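DegQ (Legionella fallonii, PDB 3PV2) acts as a self-compartmentizing chaperone protease of the HtrA family, pairing a trypsin-fold protease domain with two PDZ domains in large 12-meric assemblies. Local coordinates at the interface of chains A and B and the interface of chains A and C. Numbering follows the deposited sequence. Chains: chain A/B/C, DegQ.

About 80 Å separates the centres of the C-alpha atoms of contact 1 and contact 2, and they have no residue in common. Chain A enters both: its N-terminal stretch with helix 22-28 meets a loop of the trypsin-like domain of chain B in contact 1; its loop at 381-382 and the turn leading into its last strand, 444-450, meet chain C in contact 2. One subunit therefore reaches two neighbours through different domains. Contact 1 joins protease parts and contact 2 sets the C-terminal PDZ domain of chain A against the first PDZ domain of chain C; both probably help build the 12-subunit particle.

Contact 1: the interface of chains A and B. Residues chain A 20-22, 25-26; chain B 149-152.
The hydroxyl oxygen OG of A:Ser20 is gripped from both chains. It donates to carboxylate oxygen OD1 of B:Asp152 at 2.9 Å, using the anti lone pair of OD1, while the backbone N of A:Ala22 donates to OG. With OG anti to its own backbone N (chi1 173°), the serine turns toward the aspartate and, by accepting from A:Ala22, probably caps the start of helix 22-28, a role suited to a short side chain that can both give and accept. The other carboxylate oxygen, OD2, receives the backbone N of B:Glu149 from above the carboxylate plane, so B:Asp152 ties down its own loop as it binds the neighbour. The backbone N of A:Met21 donates to B:Gly151 O at 3.1 Å. B:Gly151, with no side chain, lets methyl CD1 of A:Leu25 come against its CA at 3.7 Å, and glycine readily takes this turn's positive phi (104°). A:Ala22 is small enough to lie close to the loop, its CB 3.6 Å from CB of B:Glu149. Water 1 links A:Ala22 O to B:Val150 O. The side chains of A:Lys26 and B:Glu149 cross obliquely, with NZ 4.0 Å from OE2, beyond direct contact; water 2 bridges NZ to OE1, and the opposite charges probably still attract. The patch docks the N-terminal segment of one protease domain onto its neighbour, probably helping to hold the protease subunits together.

Contact 2: the interface of chains A and C. Residues chain A 381-382, 443-445; chain C 263, 288, 290.
The side-chain amide of C:Gln288 reaches into chain A and uses both ends. Its NE2 donates to the backbone carbonyl A:Pro443 O at 2.8 Å, a fairly straight bond (159° at H) with the acceptor close to the amide plane. Its OE1 accepts from the hydroxyl OG of A:Ser445 at 2.9 Å, the donor lying in the carbonyl plane. Glutamine suits this place because one flat group supplies donor and acceptor, and the two bonds fix its rotation. The chain is extended beyond CG (chi2 177°), which carries the amide away from its own strand and in among the groups of chain A. The imidazole of A:His382 stands nearly perpendicular to it, edge on, with OE1 in the ring plane near CE1. Beside one face of that amide, the phenyl ring of C:Phe263 offers a face to CA of A:Gly444, 4.0 Å from the ring centroid in a CH-pi contact and displaced from the centre; a residue without a side chain allows this approach. The ring's CZ also lies 3.6 Å from A:Pro443 O. At the margin, C:Asn290 crosses A:Pro381 loosely, ND2 lying 4.2 Å from CG. The cis peptide bond before A:Pro381 shapes the loop and probably helps place A:His382. In the fold, chain C contributes strands 262-266 and 284-289 of its first PDZ domain, with C:Asn290 following; chain A brings the loop before strand 384-386 and the turn, holding A:Pro443, into strand 444-450.

Contact 1: the interface of chains A and B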
ATOM      1  N   SER A  20      22.957  -5.627  54.312  1.00 58.66           N
ATOM      2  CA  SER A  20      21.670  -5.247  53.717  1.00 53.52           C
ATOM      3  C   SER A  20      21.487  -3.720  53.684  1.00 49.80           C
ATOM      4  O   SER A  20      21.912  -3.036  54.594  1.00 50.89           O
ATOM      5  CB  SER A  20      20.515  -5.878  54.501  1.00 53.55           C
ATOM      6  OG  SER A  20      19.247  -5.423  54.066  1.00 50.27           O
ATOM      7  N   MET A  21      20.801  -3.215  52.667  1.00 44.51           N
ATOM      8  CA  MET A  21      20.374  -1.822  52.617  1.00 42.02           C
ATOM      9  C   MET A  21      19.050  -1.596  53.331  1.00 41.03           C
ATOM     10  O   MET A  21      18.616  -0.457  53.424  1.00 41.46           O
ATOM     11  CB  MET A  21      20.330  -1.360  51.139  1.00 40.33           C
ATOM     12  CG  MET A  21      21.817  -1.162  50.529  1.00 41.94           C
ATOM     13  SD  MET A  21      22.483   0.481  51.070  1.00 56.96           S
ATOM     14  CE  MET A  21      23.341   0.075  52.610  1.00 61.28           C
ATOM     15  N   ALA A  22      18.409  -2.637  53.855  1.00 40.15           N
ATOM     16  CA  ALA A  22      17.035  -2.506  54.336  1.00 40.38           C
ATOM     17  C   ALA A  22      16.920  -1.513  55.478  1.00 42.06           C
ATOM     18  O   ALA A  22      15.973  -0.783  55.504  1.00 39.32           O
ATOM     19  CB  ALA A  22      16.331  -3.897  54.715  1.00 41.31           C
ATOM     20  N   LEU A  25      17.239   2.020  54.291  1.00 39.66           N
ATOM     21  CA  LEU A  25      16.085   2.399  53.508  1.00 37.36           C
ATOM     22  C   LEU A  25      14.837   2.591  54.347  1.00 38.93           C
ATOM     23  O   LEU A  25      13.971   3.440  54.064  1.00 36.16           O
ATOM     24  CB  LEU A  25      15.796   1.410  52.414  1.00 36.74           C
ATOM     25  CG  LEU A  25      16.912   1.273  51.377  1.00 38.17           C
ATOM     26  CD1 LEU A  25      16.547   0.263  50.259  1.00 33.24           C
ATOM     27  CD2 LEU A  25      17.321   2.635  50.825  1.00 35.43           C
ATOM     28  N   LYS A  26      14.703   1.787  55.372  1.00 41.27           N
ATOM     29  CA  LYS A  26      13.482   1.808  56.129  1.00 44.20           C
ATOM     30  C   LYS A  26      13.282   3.206  56.724  1.00 43.26           C
ATOM     31  O   LYS A  26      12.209   3.759  56.744  1.00 43.20           O
ATOM     32  CB  LYS A  26      13.617   0.763  57.265  1.00 46.60           C
ATOM     33  CG  LYS A  26      12.296   0.501  57.990  1.00 52.35           C
ATOM     34  CD  LYS A  26      12.451  -0.429  59.258  1.00 60.45           C
ATOM     35  CE  LYS A  26      13.209  -1.741  59.008  1.00 64.56           C
ATOM     36  NZ  LYS A  26      14.475  -1.997  59.882  1.00 67.72           N
TER
ATOM     37  N   GLU B 149      12.718  -7.689  53.478  1.00 44.98           N
ATOM     38  CA  GLU B 149      12.554  -6.245  53.285  1.00 44.17           C
ATOM     39  C   GLU B 149      13.203  -5.681  52.052  1.00 41.27           C
ATOM     40  O   GLU B 149      14.204  -6.232  51.494  1.00 39.18           O
ATOM     41  CB  GLU B 149      13.121  -5.526  54.487  1.00 45.10           C
ATOM     42  CG  GLU B 149      12.581  -6.072  55.782  1.00 52.33           C
ATOM     43  CD  GLU B 149      13.046  -5.254  56.971  1.00 59.38           C
ATOM     44  OE1 GLU B 149      13.960  -5.695  57.710  1.00 64.21           O
ATOM     45  OE2 GLU B 149      12.513  -4.153  57.134  1.00 65.60           O
ATOM     46  N   VAL B 150      12.649  -4.553  51.641  1.00 43.43           N
ATOM     47  CA  VAL B 150      13.154  -3.787  50.583  1.00 40.90           C
ATOM     48  C   VAL B 150      14.589  -3.373  50.947  1.00 39.76           C
ATOM     49  O   VAL B 150      14.897  -2.912  52.046  1.00 39.70           O
ATOM     50  CB  VAL B 150      12.282  -2.552  50.349  1.00 42.40           C
ATOM     51  CG1 VAL B 150      12.963  -1.592  49.410  1.00 39.94           C
ATOM     52  CG2 VAL B 150      10.842  -2.959  49.863  1.00 41.98           C
ATOM     53  N   GLY B 151      15.499  -3.613  50.024  1.00 36.71           N
ATOM     54  CA  GLY B 151      16.878  -3.398  50.352  1.00 35.69           C
ATOM     55  C   GLY B 151      17.662  -4.644  50.615  1.00 35.52           C
ATOM     56  O   GLY B 151      18.884  -4.579  50.584  1.00 34.70           O
ATOM     57  N   ASP B 152      17.011  -5.782  50.833  1.00 35.22           N
ATOM     58  CA  ASP B 152      17.769  -7.004  51.092  1.00 35.10           C
ATOM     59  C   ASP B 152      18.428  -7.462  49.768  1.00 33.68           C
ATOM     60  O   ASP B 152      17.841  -7.349  48.731  1.00 33.27           O
ATOM     61  CB  ASP B 152      16.863  -8.152  51.569  1.00 35.11           C
ATOM     62  CG  ASP B 152      16.424  -8.036  53.061  1.00 40.41           C
ATOM     63  OD1 ASP B 152      17.144  -7.391  53.850  1.00 47.64           O
ATOM     64  OD2 ASP B 152      15.417  -8.687  53.450  1.00 43.23           O
TER
HETATM   65  O   HOH W   1      13.845  -1.393  54.147  1.00 38.85           O
HETATM   66  O   HOH W   2      15.652  -3.642  58.106  1.00 60.59           O

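Contact 2: the interface of chains A and C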
ATOM      1  N   PRO A 381      28.435  42.228 -12.698  1.00 56.02           N
ATOM      2  CA  PRO A 381      28.701  43.319 -13.628  1.00 55.81           C
ATOM      3  C   PRO A 381      29.148  44.590 -12.962  1.00 54.32           C
ATOM      4  O   PRO A 381      29.083  45.634 -13.586  1.00 55.32           O
ATOM      5  CB  PRO A 381      27.325  43.553 -14.256  1.00 57.13           C
ATOM      6  CG  PRO A 381      26.374  43.254 -13.128  1.00 58.28           C
ATOM      7  CD  PRO A 381      27.036  42.237 -12.232  1.00 57.01           C
ATOM      8  N   HIS A 382      29.598  44.530 -11.716  1.00 52.25           N
ATOM      9  CA  HIS A 382      29.916  45.754 -10.997  1.00 50.43           C
ATOM     10  C   HIS A 382      31.304  46.332 -11.243  1.00 50.36           C
ATOM     11  O   HIS A 382      31.578  47.436 -10.790  1.00 50.49           O
ATOM     12  CB  HIS A 382      29.804  45.557  -9.496  1.00 49.14           C
ATOM     13  CG  HIS A 382      28.503  44.978  -9.061  1.00 48.73           C
ATOM     14  ND1 HIS A 382      27.377  45.747  -8.872  1.00 45.50           N
ATOM     15  CD2 HIS A 382      28.156  43.702  -8.755  1.00 47.02           C
ATOM     16  CE1 HIS A 382      26.382  44.964  -8.488  1.00 47.98           C
ATOM     17  NE2 HIS A 382      26.827  43.720  -8.402  1.00 46.59           N
ATOM     18  N   PRO A 443      24.052  40.656  -8.301  1.00 51.56           N
ATOM     19  CA  PRO A 443      24.180  41.604  -9.400  1.00 52.13           C
ATOM     20  C   PRO A 443      23.467  42.947  -9.170  1.00 51.77           C
ATOM     21  O   PRO A 443      23.544  43.805 -10.001  1.00 51.85           O
ATOM     22  CB  PRO A 443      23.557  40.866 -10.581  1.00 53.42           C
ATOM     23  CG  PRO A 443      22.578  39.923  -9.978  1.00 55.85           C
ATOM     24  CD  PRO A 443      22.891  39.774  -8.489  1.00 54.91           C
ATOM     25  N   GLY A 444      22.805  43.122  -8.048  1.00 52.47           N
ATOM     26  CA  GLY A 444      22.036  44.335  -7.793  1.00 53.60           C
ATOM     27  C   GLY A 444      22.577  45.122  -6.619  1.00 52.24           C
ATOM     28  O   GLY A 444      23.702  44.899  -6.212  1.00 50.97           O
ATOM     29  N   SER A 445      21.738  45.990  -6.060  1.00 52.15           N
ATOM     30  CA  SER A 445      22.175  47.045  -5.152  1.00 51.21           C
ATOM     31  C   SER A 445      21.009  47.693  -4.453  1.00 51.28           C
ATOM     32  O   SER A 445      19.938  47.717  -5.000  1.00 53.29           O
ATOM     33  CB  SER A 445      22.843  48.149  -5.929  1.00 50.86           C
ATOM     34  OG  SER A 445      24.259  48.036  -5.858  1.00 54.01           O
TER
ATOM     35  N   PHE C 263      19.667  49.911 -11.797  1.00 52.18           N
ATOM     36  CA  PHE C 263      18.791  49.359 -10.820  1.00 49.61           C
ATOM     37  C   PHE C 263      18.209  50.525 -10.080  1.00 48.57           C
ATOM     38  O   PHE C 263      18.885  51.494  -9.764  1.00 47.04           O
ATOM     39  CB  PHE C 263      19.506  48.461  -9.855  1.00 49.99           C
ATOM     40  CG  PHE C 263      19.774  47.101 -10.386  1.00 52.93           C
ATOM     41  CD1 PHE C 263      20.743  46.912 -11.378  1.00 60.55           C
ATOM     42  CD2 PHE C 263      19.117  46.023  -9.894  1.00 55.96           C
ATOM     43  CE1 PHE C 263      20.995  45.638 -11.888  1.00 62.18           C
ATOM     44  CE2 PHE C 263      19.346  44.728 -10.407  1.00 58.10           C
ATOM     45  CZ  PHE C 263      20.276  44.530 -11.387  1.00 58.60           C
ATOM     46  N   GLN C 288      22.185  51.748  -8.638  1.00 45.59           N
ATOM     47  CA  GLN C 288      23.363  51.253  -9.328  1.00 44.15           C
ATOM     48  C   GLN C 288      23.274  51.588 -10.803  1.00 44.40           C
ATOM     49  O   GLN C 288      22.195  51.566 -11.381  1.00 44.03           O
ATOM     50  CB  GLN C 288      23.468  49.741  -9.079  1.00 44.27           C
ATOM     51  CG  GLN C 288      23.895  48.841 -10.218  1.00 43.55           C
ATOM     52  CD  GLN C 288      24.024  47.395  -9.792  1.00 47.13           C
ATOM     53  OE1 GLN C 288      24.167  47.099  -8.612  1.00 52.87           O
ATOM     54  NE2 GLN C 288      23.971  46.469 -10.753  1.00 45.55           N
ATOM     55  N   ASN C 290      25.503  50.213 -14.132  1.00 49.23           N
ATOM     56  CA  ASN C 290      26.552  49.277 -14.541  1.00 50.23           C
ATOM     57  C   ASN C 290      27.585  49.931 -15.425  1.00 52.05           C
ATOM     58  O   ASN C 290      27.269  50.817 -16.240  1.00 51.40           O
ATOM     59  CB  ASN C 290      25.957  48.141 -15.292  1.00 50.65           C
ATOM     60  CG  ASN C 290      25.070  47.299 -14.439  1.00 51.57           C
ATOM     61  OD1 ASN C 290      24.187  46.658 -14.956  1.00 56.28           O
ATOM     62  ND2 ASN C 290      25.278  47.306 -13.125  1.00 50.23           N
TER